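Local coordinates for protein putative TetR transcriptional regulator (Rhodococcus sp., PDB 2I10) that probably binds DNA and regulates transcription as a TetR-family protein, and holds p-nitrophenol in a pocket within its two-subunit assembly, at residues B[132-137]-B[163-168]; B[85-90]-B[140-145]; B[36-41]-B[46-51]; B[15-20]-B[56-61]. All blocks are in the same frame, centred on the assembly; numbering follows the deposited sequence.

Contact 1: B[132-137]-B[163-168]; sequences EQMRQT and YVMAAV. With NPO (p-nitrophenol), chain C.
Arg135 lays the aliphatic part of its side chain against the selenium of Met165, which like Met134 is a selenomethionine. CB of Arg135 lies 3.7 Å from SE of Met165. CG of Arg135 comes nearest to that SE, at 3.5 Å. CD of Arg135 is still 3.8 Å from SE of Met165, so three successive methylenes border one selenium. Beyond CD the arginine turns away (chi3 74°), which carries its NE toward Glu132, one turn back on the same helix. In the modelled conformer of Glu132, one of two, OE2 takes a salt bridge from NE of Arg135 at 3.0 Å, lying 21° out of the guanidinium plane. At the tip, nitro oxygen O3 of p-nitrophenol sits over the middle of one guanidinium face, 3.9 Å from CZ of Arg135. On the buried side, CE of Met134 meets CG of Met165 at 3.7 Å, the two side chains lying antiparallel. The helical segments cross at 127°. Glu132 and Arg135 line the p-nitrophenol pocket together with Arg131 and Arg162, and Ser177 O of the second subunit is hydrogen-bonded to the ligand: a site consistent with the TetR family, whose C-terminal domains commonly hold the ligand pocket.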
loop_
_atom_site.group_PDB
_atom_site.type_symbol
_atom_site.label_atom_id
_atom_site.label_comp_id
_atom_site.label_asym_id
_atom_site.label_seq_id
_atom_site.Cartn_x
_atom_site.Cartn_y
_atom_site.Cartn_z
ATOM N N GLU B 132 14.164 4.874 -4.193
ATOM C CA GLU B 132 14.876 6.135 -4.245
ATOM C C GLU B 132 15.149 6.589 -5.672
ATOM O O GLU B 132 15.164 7.775 -5.952
ATOM C CB GLU B 132 16.153 6.085 -3.392
ATOM C CG GLU B 132 15.831 6.132 -1.912
ATOM C CD GLU B 132 14.685 7.087 -1.588
ATOM O OE1 GLU B 132 13.635 6.633 -1.075
ATOM O OE2 GLU B 132 14.833 8.291 -1.889
ATOM N N GLN B 133 15.348 5.648 -6.578
ATOM C CA GLN B 133 15.507 6.013 -7.979
ATOM C C GLN B 133 14.196 6.537 -8.520
ATOM O O GLN B 133 14.175 7.481 -9.277
ATOM C CB GLN B 133 16.019 4.835 -8.842
ATOM C CG GLN B 133 16.432 5.257 -10.249
ATOM C CD GLN B 133 17.379 6.476 -10.257
ATOM O OE1 GLN B 133 18.542 6.346 -9.885
ATOM N NE2 GLN B 133 16.869 7.664 -10.650
HETATM N N MSE B 134 13.083 5.926 -8.119
HETATM C CA MSE B 134 11.789 6.466 -8.512
HETATM C C MSE B 134 11.590 7.907 -7.983
HETATM O O MSE B 134 11.207 8.771 -8.740
HETATM C CB MSE B 134 10.631 5.562 -8.088
HETATM C CG MSE B 134 9.268 6.257 -8.270
HETATM SE SE MSE B 134 7.745 5.100 -7.921
HETATM C CE MSE B 134 7.689 5.151 -5.956
ATOM N N ARG B 135 11.871 8.138 -6.693
ATOM C CA ARG B 135 11.737 9.444 -6.093
ATOM C C ARG B 135 12.585 10.466 -6.873
ATOM O O ARG B 135 12.088 11.512 -7.244
ATOM C CB ARG B 135 12.150 9.436 -4.605
ATOM C CG ARG B 135 11.743 10.716 -3.855
ATOM C CD ARG B 135 12.169 10.715 -2.367
ATOM N NE ARG B 135 13.593 10.932 -2.334
ATOM C CZ ARG B 135 14.180 12.115 -2.155
ATOM N NH1 ARG B 135 15.511 12.181 -2.218
ATOM N NH2 ARG B 135 13.461 13.202 -1.849
ATOM N N GLN B 136 13.856 10.138 -7.113
ATOM C CA GLN B 136 14.741 11.033 -7.853
ATOM C C GLN B 136 14.315 11.303 -9.307
ATOM O O GLN B 136 14.477 12.412 -9.784
ATOM C CB GLN B 136 16.210 10.555 -7.784
ATOM C CG GLN B 136 17.198 11.635 -8.311
ATOM C CD GLN B 136 17.093 12.961 -7.562
ATOM O OE1 GLN B 136 17.124 12.975 -6.318
ATOM N NE2 GLN B 136 16.930 14.081 -8.305
ATOM N N THR B 137 13.814 10.276 -10.002
ATOM C CA THR B 137 13.304 10.400 -11.373
ATOM C C THR B 137 12.103 11.355 -11.456
ATOM O O THR B 137 11.947 12.160 -12.392
ATOM C CB THR B 137 12.870 8.995 -11.914
ATOM O OG1 THR B 137 14.013 8.110 -11.937
ATOM C CG2 THR B 137 12.326 9.103 -13.312
ATOM N N TYR B 163 4.175 12.749 -2.339
ATOM C CA TYR B 163 2.772 12.494 -2.573
ATOM C C TYR B 163 2.572 11.500 -3.724
ATOM O O TYR B 163 1.733 10.624 -3.622
ATOM C CB TYR B 163 2.004 13.776 -2.857
ATOM C CG TYR B 163 0.713 13.492 -3.569
ATOM C CD1 TYR B 163 -0.429 13.122 -2.859
ATOM C CD2 TYR B 163 0.639 13.572 -4.950
ATOM C CE1 TYR B 163 -1.601 12.845 -3.526
ATOM C CE2 TYR B 163 -0.527 13.265 -5.620
ATOM C CZ TYR B 163 -1.647 12.918 -4.897
ATOM O OH TYR B 163 -2.842 12.652 -5.571
ATOM N N VAL B 164 3.309 11.663 -4.822
ATOM C CA VAL B 164 3.199 10.735 -5.980
ATOM C C VAL B 164 3.516 9.313 -5.585
ATOM O O VAL B 164 2.865 8.401 -6.068
ATOM C CB VAL B 164 4.106 11.154 -7.206
ATOM C CG1 VAL B 164 4.084 10.078 -8.335
ATOM C CG2 VAL B 164 3.656 12.522 -7.763
HETATM N N MSE B 165 4.538 9.127 -4.737
HETATM C CA MSE B 165 4.908 7.812 -4.238
HETATM C C MSE B 165 3.779 7.208 -3.384
HETATM O O MSE B 165 3.424 6.048 -3.534
HETATM C CB MSE B 165 6.176 7.929 -3.401
HETATM C CG MSE B 165 7.474 8.364 -4.221
HETATM SE SE MSE B 165 8.901 8.786 -2.974
HETATM C CE MSE B 165 9.402 7.015 -2.344
ATOM N N ALA B 166 3.259 7.997 -2.446
ATOM C CA ALA B 166 2.054 7.625 -1.669
ATOM C C ALA B 166 0.881 7.263 -2.580
ATOM O O ALA B 166 0.225 6.229 -2.392
ATOM C CB ALA B 166 1.687 8.770 -0.701
ATOM N N ALA B 167 0.654 8.049 -3.627
ATOM C CA ALA B 167 -0.437 7.719 -4.537
ATOM C C ALA B 167 -0.266 6.344 -5.242
ATOM O O ALA B 167 -1.213 5.553 -5.318
ATOM C CB ALA B 167 -0.681 8.857 -5.569
ATOM N N VAL B 168 0.935 6.036 -5.736
ATOM C CA VAL B 168 1.191 4.763 -6.406
ATOM C C VAL B 168 0.953 3.573 -5.493
ATOM O O VAL B 168 0.349 2.594 -5.871
ATOM C CB VAL B 168 2.687 4.625 -6.886
ATOM C CG1 VAL B 168 2.937 3.236 -7.450
ATOM C CG2 VAL B 168 3.028 5.651 -7.920
HETATM C C1 NPO C . 13.695 9.286 2.509
HETATM C C2 NPO C . 13.739 8.493 3.642
HETATM C C3 NPO C . 13.222 7.223 3.633
HETATM C C4 NPO C . 12.655 6.723 2.499
HETATM C C5 NPO C . 12.592 7.487 1.340
HETATM C C6 NPO C . 13.115 8.772 1.343
HETATM O OH NPO C . 12.157 5.464 2.576
HETATM N N1 NPO C . 14.271 10.579 2.632
HETATM O O2 NPO C . 14.827 10.850 3.706
HETATM O O3 NPO C . 14.255 11.418 1.724
#

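Contact 2: B[85-90]-B[140-145]; sequences EAVLDF and DRFEKA
Ala86, the residue of 85-90 closest to the partner backbone, points its methyl at the bent side chain of Arg141, and Val87 follows with a contact to Phe142. CB of Ala86 lies 4.1 Å from both CG and NE of Arg141, a loose van der Waals touch in which the methyl reaches CG and, obliquely, the NE end of the guanidinium. Arg141 leaves its helix with CG anti to the backbone N (chi1 -168°), then bends at chi2, which brings both CG and NE to the same alanine methyl. Its polar end is bound away from this pair: NH2 gives a hydrogen bond to Arg80 O, with a weak one from NE to Met78 O. CE of Lys144 lies over one face of the Arg141 guanidinium, 4.0 Å above the plane and offset toward the rim. Next in sequence, Val87 sends CG2 to CE1 of Phe142 at 4.1 Å, the two side chains nearly perpendicular. Both pairs are buried, yet each is a light touch. The contact sets helix 83-98 beside the C-terminal part of helix 121-148. Met78 of helix 71-78 also touches Ala86, and helix 157-177 touches both members of the second pair, through Val164 on Val87 and through Cys157 and Leu160 on Phe142.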
loop_
_atom_site.group_PDB
_atom_site.type_symbol
_atom_site.label_atom_id
_atom_site.label_comp_id
_atom_site.label_asym_id
_atom_site.label_seq_id
_atom_site.Cartn_x
_atom_site.Cartn_y
_atom_site.Cartn_z
ATOM N N GLU B 85 0.963 15.483 -17.047
ATOM C CA GLU B 85 0.747 14.354 -17.971
ATOM C C GLU B 85 1.656 13.168 -17.690
ATOM O O GLU B 85 1.225 12.005 -17.846
ATOM C CB GLU B 85 0.924 14.779 -19.432
ATOM C CG GLU B 85 0.239 13.842 -20.401
ATOM C CD GLU B 85 0.424 14.209 -21.884
ATOM O OE1 GLU B 85 0.592 15.419 -22.231
ATOM O OE2 GLU B 85 0.347 13.260 -22.709
ATOM N N ALA B 86 2.897 13.457 -17.284
ATOM C CA ALA B 86 3.880 12.427 -16.876
ATOM C C ALA B 86 3.345 11.554 -15.733
ATOM O O ALA B 86 3.279 10.320 -15.832
ATOM C CB ALA B 86 5.237 13.073 -16.471
ATOM N N VAL B 87 2.974 12.219 -14.650
ATOM C CA VAL B 87 2.383 11.578 -13.473
ATOM C C VAL B 87 1.042 10.856 -13.771
ATOM O O VAL B 87 0.845 9.710 -13.319
ATOM C CB VAL B 87 2.333 12.567 -12.324
ATOM C CG1 VAL B 87 1.438 12.061 -11.151
ATOM C CG2 VAL B 87 3.807 12.870 -11.862
ATOM N N LEU B 88 0.170 11.516 -14.542
ATOM C CA LEU B 88 -1.086 10.938 -14.990
ATOM C C LEU B 88 -0.897 9.598 -15.735
ATOM O O LEU B 88 -1.554 8.589 -15.399
ATOM C CB LEU B 88 -1.888 11.941 -15.839
ATOM C CG LEU B 88 -3.107 11.316 -16.532
ATOM C CD1 LEU B 88 -4.282 11.107 -15.577
ATOM C CD2 LEU B 88 -3.573 12.177 -17.684
ATOM N N ASP B 89 -0.033 9.621 -16.753
ATOM C CA ASP B 89 0.389 8.465 -17.527
ATOM C C ASP B 89 0.900 7.378 -16.593
ATOM O O ASP B 89 0.473 6.242 -16.651
ATOM C CB ASP B 89 1.589 8.902 -18.354
ATOM C CG ASP B 89 1.487 8.575 -19.802
ATOM O OD1 ASP B 89 0.584 9.180 -20.463
ATOM O OD2 ASP B 89 2.362 7.776 -20.289
ATOM N N PHE B 90 1.852 7.731 -15.741
ATOM C CA PHE B 90 2.390 6.780 -14.795
ATOM C C PHE B 90 1.326 6.120 -13.886
ATOM O O PHE B 90 1.293 4.878 -13.710
ATOM C CB PHE B 90 3.444 7.413 -13.923
ATOM C CG PHE B 90 4.143 6.421 -13.087
ATOM C CD1 PHE B 90 4.768 5.319 -13.698
ATOM C CD2 PHE B 90 4.153 6.527 -11.707
ATOM C CE1 PHE B 90 5.391 4.342 -12.931
ATOM C CE2 PHE B 90 4.789 5.569 -10.943
ATOM C CZ PHE B 90 5.403 4.479 -11.543
ATOM N N ASP B 140 13.508 14.807 -10.781
ATOM C CA ASP B 140 14.190 15.316 -11.997
ATOM C C ASP B 140 13.108 15.818 -12.911
ATOM O O ASP B 140 13.259 16.878 -13.520
ATOM C CB ASP B 140 14.964 14.200 -12.727
ATOM C CG ASP B 140 16.245 13.819 -12.031
ATOM O OD1 ASP B 140 16.714 14.626 -11.188
ATOM O OD2 ASP B 140 16.817 12.718 -12.329
ATOM N N ARG B 141 11.995 15.081 -13.014
ATOM C CA ARG B 141 10.882 15.533 -13.907
ATOM C C ARG B 141 10.295 16.884 -13.445
ATOM O O ARG B 141 9.932 17.738 -14.280
ATOM C CB ARG B 141 9.747 14.503 -14.004
ATOM C CG ARG B 141 8.696 14.739 -15.108
ATOM C CD ARG B 141 9.322 14.833 -16.503
ATOM N NE ARG B 141 8.443 15.374 -17.544
ATOM C CZ ARG B 141 8.293 16.679 -17.787
ATOM N NH1 ARG B 141 8.907 17.588 -17.059
ATOM N NH2 ARG B 141 7.535 17.077 -18.775
ATOM N N PHE B 142 10.212 17.052 -12.122
ATOM C CA PHE B 142 9.660 18.267 -11.502
ATOM C C PHE B 142 10.610 19.468 -11.729
ATOM O O PHE B 142 10.149 20.584 -11.964
ATOM C CB PHE B 142 9.359 18.034 -10.021
ATOM C CG PHE B 142 8.138 17.125 -9.772
ATOM C CD1 PHE B 142 7.286 16.762 -10.806
ATOM C CD2 PHE B 142 7.837 16.656 -8.493
ATOM C CE1 PHE B 142 6.161 15.981 -10.576
ATOM C CE2 PHE B 142 6.714 15.869 -8.283
ATOM C CZ PHE B 142 5.874 15.544 -9.323
ATOM N N GLU B 143 11.914 19.193 -11.716
ATOM C CA GLU B 143 12.970 20.201 -11.930
ATOM C C GLU B 143 12.904 20.729 -13.379
ATOM O O GLU B 143 12.996 21.954 -13.617
ATOM C CB GLU B 143 14.344 19.617 -11.571
ATOM C CG GLU B 143 15.508 20.543 -11.793
ATOM C CD GLU B 143 16.856 19.867 -11.642
ATOM O OE1 GLU B 143 17.149 18.920 -12.428
ATOM O OE2 GLU B 143 17.655 20.314 -10.776
ATOM N N LYS B 144 12.664 19.814 -14.318
ATOM C CA LYS B 144 12.496 20.160 -15.725
ATOM C C LYS B 144 11.195 20.906 -15.935
ATOM O O LYS B 144 11.156 21.852 -16.694
ATOM C CB LYS B 144 12.497 18.874 -16.564
ATOM C CG LYS B 144 11.990 18.991 -17.985
ATOM C CD LYS B 144 12.048 17.651 -18.698
ATOM C CE LYS B 144 11.525 17.727 -20.172
ATOM N NZ LYS B 144 11.760 19.030 -20.872
ATOM N N ALA B 145 10.105 20.451 -15.302
ATOM C CA ALA B 145 8.849 21.184 -15.383
ATOM C C ALA B 145 8.880 22.607 -14.816
ATOM O O ALA B 145 8.159 23.463 -15.305
ATOM C CB ALA B 145 7.661 20.369 -14.812
#

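Contact 3: B[36-41]-B[46-51]; sequences DLTKAL and PSLYAA
Leu48 reaches across to helix 34-41 and lies over three of its side chains, using CD1 for Leu41 and CD2 for both Thr38 and Leu37. Its chi1 of 171° puts CG anti to the backbone N, and the two methyls face helix 34-41. CD1 of Leu48 meets CD1 of Leu41 at 3.4 Å, tighter than a usual carbon contact, and the two side chains are nearly perpendicular. The other branch, CD2 of Leu48, sits 4.1 Å from CG2 of Thr38 and 4.2 Å from CB of Leu37, so it rests between two neighbouring residues of the first helix. Thr38 offers only its methyl to the leucine: its hydroxyl is turned back to its own helix, where it is hydrogen-bonded to Ile34 O and Thr35 O. The segments themselves run at 89° to each other, with their axes 10.4 Å apart at closest approach and the nearest CA atoms, those of Thr38 and Leu48, separated by 6.9 Å. Both lie in the predicted helix-turn-helix motif. Leu48 also packs on Ile43 of the turn between them and on Leu58 of helix 55-66, while Leu37 leans on Leu23 of helix 15-27. Across the pair the joint is wholly apolar: its hold comes from the packing of methyls and aliphatic carbons, and Leu48 is the residue of 46-51 that meets all three partners in 36-41.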
loop_
_atom_site.group_PDB
_atom_site.type_symbol
_atom_site.label_atom_id
_atom_site.label_comp_id
_atom_site.label_asym_id
_atom_site.label_seq_id
_atom_site.Cartn_x
_atom_site.Cartn_y
_atom_site.Cartn_z
ATOM N N ASP B 36 15.161 -25.130 -7.698
ATOM C CA ASP B 36 14.076 -24.581 -6.865
ATOM C C ASP B 36 12.872 -24.218 -7.720
ATOM O O ASP B 36 11.734 -24.463 -7.338
ATOM C CB ASP B 36 14.534 -23.298 -6.148
ATOM C CG ASP B 36 15.617 -23.558 -5.078
ATOM O OD1 ASP B 36 15.711 -24.711 -4.551
ATOM O OD2 ASP B 36 16.346 -22.584 -4.749
ATOM N N LEU B 37 13.123 -23.600 -8.870
ATOM C CA LEU B 37 12.019 -23.106 -9.706
ATOM C C LEU B 37 11.255 -24.215 -10.399
ATOM O O LEU B 37 10.007 -24.212 -10.406
ATOM C CB LEU B 37 12.535 -22.113 -10.737
ATOM C CG LEU B 37 12.988 -20.779 -10.144
ATOM C CD1 LEU B 37 13.960 -20.087 -11.133
ATOM C CD2 LEU B 37 11.813 -19.895 -9.829
ATOM N N THR B 38 11.984 -25.161 -10.972
ATOM C CA THR B 38 11.360 -26.347 -11.587
ATOM C C THR B 38 10.564 -27.131 -10.582
ATOM O O THR B 38 9.447 -27.554 -10.897
ATOM C CB THR B 38 12.368 -27.278 -12.311
ATOM O OG1 THR B 38 13.424 -27.639 -11.407
ATOM C CG2 THR B 38 12.926 -26.539 -13.562
ATOM N N LYS B 39 11.106 -27.337 -9.383
ATOM C CA LYS B 39 10.356 -28.054 -8.340
ATOM C C LYS B 39 9.086 -27.291 -7.958
ATOM O O LYS B 39 8.018 -27.873 -7.854
ATOM C CB LYS B 39 11.203 -28.306 -7.086
ATOM C CG LYS B 39 10.378 -28.609 -5.813
ATOM C CD LYS B 39 11.218 -29.306 -4.748
ATOM C CE LYS B 39 10.400 -29.595 -3.483
ATOM N NZ LYS B 39 11.155 -30.480 -2.531
ATOM N N ALA B 40 9.218 -25.971 -7.759
ATOM C CA ALA B 40 8.059 -25.114 -7.368
ATOM C C ALA B 40 6.991 -25.008 -8.461
ATOM O O ALA B 40 5.791 -25.006 -8.161
ATOM C CB ALA B 40 8.529 -23.721 -6.938
ATOM N N LEU B 41 7.423 -24.917 -9.715
ATOM C CA LEU B 41 6.536 -24.830 -10.868
ATOM C C LEU B 41 5.990 -26.165 -11.322
ATOM O O LEU B 41 4.950 -26.214 -11.984
ATOM C CB LEU B 41 7.260 -24.177 -12.048
ATOM C CG LEU B 41 7.585 -22.709 -11.783
ATOM C CD1 LEU B 41 8.319 -22.051 -12.978
ATOM C CD2 LEU B 41 6.367 -21.956 -11.423
ATOM N N PRO B 46 13.918 -27.836 -19.436
ATOM C CA PRO B 46 13.644 -27.341 -20.805
ATOM C C PRO B 46 12.274 -26.648 -20.983
ATOM O O PRO B 46 12.194 -25.640 -21.677
ATOM C CB PRO B 46 13.687 -28.607 -21.670
ATOM C CG PRO B 46 13.878 -29.710 -20.806
ATOM C CD PRO B 46 14.209 -29.284 -19.420
ATOM N N SER B 47 11.206 -27.175 -20.371
ATOM C CA SER B 47 9.925 -26.459 -20.402
ATOM C C SER B 47 9.952 -25.095 -19.680
ATOM O O SER B 47 9.285 -24.180 -20.117
ATOM C CB SER B 47 8.768 -27.301 -19.870
ATOM O OG SER B 47 8.745 -28.614 -20.445
ATOM N N LEU B 48 10.681 -24.963 -18.579
ATOM C CA LEU B 48 10.822 -23.676 -17.914
ATOM C C LEU B 48 11.494 -22.668 -18.855
ATOM O O LEU B 48 11.087 -21.503 -18.942
ATOM C CB LEU B 48 11.640 -23.824 -16.610
ATOM C CG LEU B 48 12.047 -22.518 -15.924
ATOM C CD1 LEU B 48 10.811 -22.001 -15.257
ATOM C CD2 LEU B 48 13.170 -22.708 -14.868
ATOM N N TYR B 49 12.546 -23.126 -19.539
ATOM C CA TYR B 49 13.266 -22.290 -20.480
ATOM C C TYR B 49 12.380 -21.856 -21.648
ATOM O O TYR B 49 12.320 -20.704 -21.952
ATOM C CB TYR B 49 14.540 -23.014 -20.990
ATOM C CG TYR B 49 15.341 -22.177 -21.950
ATOM C CD1 TYR B 49 16.133 -21.127 -21.482
ATOM C CD2 TYR B 49 15.255 -22.386 -23.337
ATOM C CE1 TYR B 49 16.864 -20.331 -22.371
ATOM C CE2 TYR B 49 15.975 -21.588 -24.239
ATOM C CZ TYR B 49 16.762 -20.567 -23.738
ATOM O OH TYR B 49 17.457 -19.764 -24.584
ATOM N N ALA B 50 11.681 -22.787 -22.264
ATOM C CA ALA B 50 10.743 -22.487 -23.360
ATOM C C ALA B 50 9.657 -21.493 -22.974
ATOM O O ALA B 50 9.331 -20.582 -23.760
ATOM C CB ALA B 50 10.104 -23.793 -23.880
ATOM N N ALA B 51 9.098 -21.645 -21.769
ATOM C CA ALA B 51 8.064 -20.718 -21.273
ATOM C C ALA B 51 8.576 -19.392 -20.760
ATOM O O ALA B 51 7.942 -18.385 -20.982
ATOM C CB ALA B 51 7.247 -21.397 -20.152
#

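Contact 4: B[15-20]-B[56-61]; sequences VALQTA and RDLFEK
In the N-terminal helix-turn-helix domain, Leu17 and Ala20 of helix 15-27 meet Leu58 and Lys61 of helix 55-66, joining the first helix of the domain to the one that follows the predicted DNA-binding motif. CD1 of Leu58 is the shared atom: it lies 3.8 Å from CD2 of Leu17 and 4.0 Å from CB of Ala20, touching residues one turn apart on the first helix. The side chains of Leu17 and Leu58 run antiparallel alongside one another. Leu17 leaves its backbone with CG beside the backbone N (chi1 -67°), and the same CD2 of Leu17 comes within 4.2 Å of CB of Lys61; the rest of the lysine chain extends out of the contact. The segments cross at 100° with axes 10.0 Å apart. Leu58 also packs on Leu37 and Phe52, while Thr62 and Arg65, further along its helix, touch Leu17. Polar groups off the apolar seam include two local bonds. Thr19 OG1 gives a hydrogen bond to Val15 O at 2.7 Å, approaching from the face opposite to that used by Thr19 N. Arg56 NE is in a salt bridge with the anti lone pair of Glu60 OE2 at 3.0 Å, and Glu60 OE1 turns to Arg70. Charge thus stays at the margin, Lys61 contributing its CB to the seam, and the buried centre is held by aliphatic packing, a join that depends on shape rather than on directed bonds.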
loop_
_atom_site.group_PDB
_atom_site.type_symbol
_atom_site.label_atom_id
_atom_site.label_comp_id
_atom_site.label_asym_id
_atom_site.label_seq_id
_atom_site.Cartn_x
_atom_site.Cartn_y
_atom_site.Cartn_z
ATOM N N VAL B 15 -0.131 -17.813 -12.129
ATOM C CA VAL B 15 0.256 -18.546 -10.921
ATOM C C VAL B 15 1.771 -18.904 -10.915
ATOM O O VAL B 15 2.410 -18.956 -9.861
ATOM C CB VAL B 15 -0.695 -19.761 -10.620
ATOM C CG1 VAL B 15 -1.833 -19.854 -11.646
ATOM C CG2 VAL B 15 0.062 -21.056 -10.428
ATOM N N ALA B 16 2.319 -19.135 -12.104
ATOM C CA ALA B 16 3.738 -19.414 -12.291
ATOM C C ALA B 16 4.598 -18.239 -11.784
ATOM O O ALA B 16 5.507 -18.428 -10.996
ATOM C CB ALA B 16 4.016 -19.720 -13.753
ATOM N N LEU B 17 4.256 -17.018 -12.189
ATOM C CA LEU B 17 4.934 -15.793 -11.707
ATOM C C LEU B 17 4.786 -15.546 -10.205
ATOM O O LEU B 17 5.720 -15.103 -9.540
ATOM C CB LEU B 17 4.443 -14.588 -12.480
ATOM C CG LEU B 17 4.821 -14.561 -13.971
ATOM C CD1 LEU B 17 4.306 -13.229 -14.521
ATOM C CD2 LEU B 17 6.338 -14.666 -14.214
ATOM N N GLN B 18 3.619 -15.874 -9.664
ATOM C CA GLN B 18 3.423 -15.780 -8.240
ATOM C C GLN B 18 4.278 -16.758 -7.506
ATOM O O GLN B 18 4.821 -16.428 -6.469
ATOM C CB GLN B 18 1.959 -16.030 -7.899
ATOM C CG GLN B 18 1.597 -15.917 -6.454
ATOM C CD GLN B 18 0.068 -16.007 -6.306
ATOM O OE1 GLN B 18 -0.461 -15.813 -5.242
ATOM N NE2 GLN B 18 -0.630 -16.322 -7.411
ATOM N N THR B 19 4.372 -17.980 -8.029
ATOM C CA THR B 19 5.235 -18.990 -7.441
ATOM C C THR B 19 6.705 -18.570 -7.436
ATOM O O THR B 19 7.404 -18.703 -6.422
ATOM C CB THR B 19 5.047 -20.353 -8.166
ATOM O OG1 THR B 19 3.663 -20.655 -8.124
ATOM C CG2 THR B 19 5.787 -21.433 -7.449
ATOM N N ALA B 20 7.157 -18.066 -8.584
ATOM C CA ALA B 20 8.501 -17.483 -8.723
ATOM C C ALA B 20 8.742 -16.311 -7.771
ATOM O O ALA B 20 9.754 -16.297 -7.073
ATOM C CB ALA B 20 8.724 -17.098 -10.140
ATOM N N ARG B 56 17.249 -15.400 -15.162
ATOM C CA ARG B 56 17.265 -13.941 -15.232
ATOM C C ARG B 56 16.041 -13.427 -15.960
ATOM O O ARG B 56 15.397 -12.493 -15.507
ATOM C CB ARG B 56 18.541 -13.409 -15.884
ATOM C CG ARG B 56 18.688 -11.866 -15.783
ATOM C CD ARG B 56 18.835 -11.437 -14.293
ATOM N NE ARG B 56 19.281 -10.056 -14.102
ATOM C CZ ARG B 56 20.547 -9.642 -14.232
ATOM N NH1 ARG B 56 20.855 -8.373 -14.024
ATOM N NH2 ARG B 56 21.506 -10.487 -14.567
ATOM N N ASP B 57 15.717 -14.009 -17.104
ATOM C CA ASP B 57 14.491 -13.608 -17.839
ATOM C C ASP B 57 13.285 -13.744 -16.895
ATOM O O ASP B 57 12.474 -12.849 -16.816
ATOM C CB ASP B 57 14.235 -14.492 -19.059
ATOM C CG ASP B 57 15.287 -14.336 -20.138
ATOM O OD1 ASP B 57 15.897 -13.270 -20.244
ATOM O OD2 ASP B 57 15.500 -15.290 -20.892
ATOM N N LEU B 58 13.175 -14.886 -16.218
ATOM C CA LEU B 58 12.031 -15.143 -15.338
ATOM C C LEU B 58 11.978 -14.117 -14.179
ATOM O O LEU B 58 10.934 -13.622 -13.824
ATOM C CB LEU B 58 12.050 -16.567 -14.804
ATOM C CG LEU B 58 11.136 -16.963 -13.641
ATOM C CD1 LEU B 58 9.633 -16.639 -13.974
ATOM C CD2 LEU B 58 11.312 -18.459 -13.281
ATOM N N PHE B 59 13.120 -13.808 -13.613
ATOM C CA PHE B 59 13.183 -12.826 -12.517
ATOM C C PHE B 59 12.755 -11.433 -12.979
ATOM O O PHE B 59 12.002 -10.751 -12.276
ATOM C CB PHE B 59 14.590 -12.848 -11.893
ATOM C CG PHE B 59 14.806 -11.818 -10.800
ATOM C CD1 PHE B 59 14.294 -12.029 -9.500
ATOM C CD2 PHE B 59 15.552 -10.660 -11.046
ATOM C CE1 PHE B 59 14.508 -11.107 -8.479
ATOM C CE2 PHE B 59 15.782 -9.726 -10.013
ATOM C CZ PHE B 59 15.252 -9.944 -8.735
ATOM N N GLU B 60 13.196 -11.011 -14.167
ATOM C CA GLU B 60 12.798 -9.701 -14.699
ATOM C C GLU B 60 11.301 -9.667 -15.008
ATOM O O GLU B 60 10.670 -8.643 -14.821
ATOM C CB GLU B 60 13.611 -9.330 -15.968
ATOM C CG GLU B 60 15.179 -9.337 -15.792
ATOM C CD GLU B 60 15.724 -8.250 -14.858
ATOM O OE1 GLU B 60 14.995 -7.287 -14.591
ATOM O OE2 GLU B 60 16.903 -8.335 -14.419
ATOM N N LYS B 61 10.729 -10.786 -15.463
ATOM C CA LYS B 61 9.265 -10.859 -15.726
ATOM C C LYS B 61 8.464 -10.759 -14.408
ATOM O O LYS B 61 7.373 -10.180 -14.361
ATOM C CB LYS B 61 8.870 -12.181 -16.447
ATOM C CG LYS B 61 9.431 -12.395 -17.862
ATOM C CD LYS B 61 9.297 -13.930 -18.333
ATOM C CE LYS B 61 10.260 -14.346 -19.451
ATOM N NZ LYS B 61 10.212 -13.443 -20.678
#

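From the N terminus, contact 4 opens at 15-20 and closes at 56-61, and contact 3 (36-41 with 46-51) nests inside the loop it makes. The two touch, for example where Ala40 meets Thr19, so the four helices from 15 to 66 form one compact unit, the probable DNA-binding domain. Contact 2 opens next at 85-90. Contact 1 opens at 132-137 before contact 2 closes at 140-145, then closes itself at 163-168, so the two cross. They share helix 121-148 and meet through Val164 and Val168, binding helices 83-98, 121-148 and 157-177 into the C-terminal domain. The nearest atoms of contacts 1 and 4 stay about 13 Å apart.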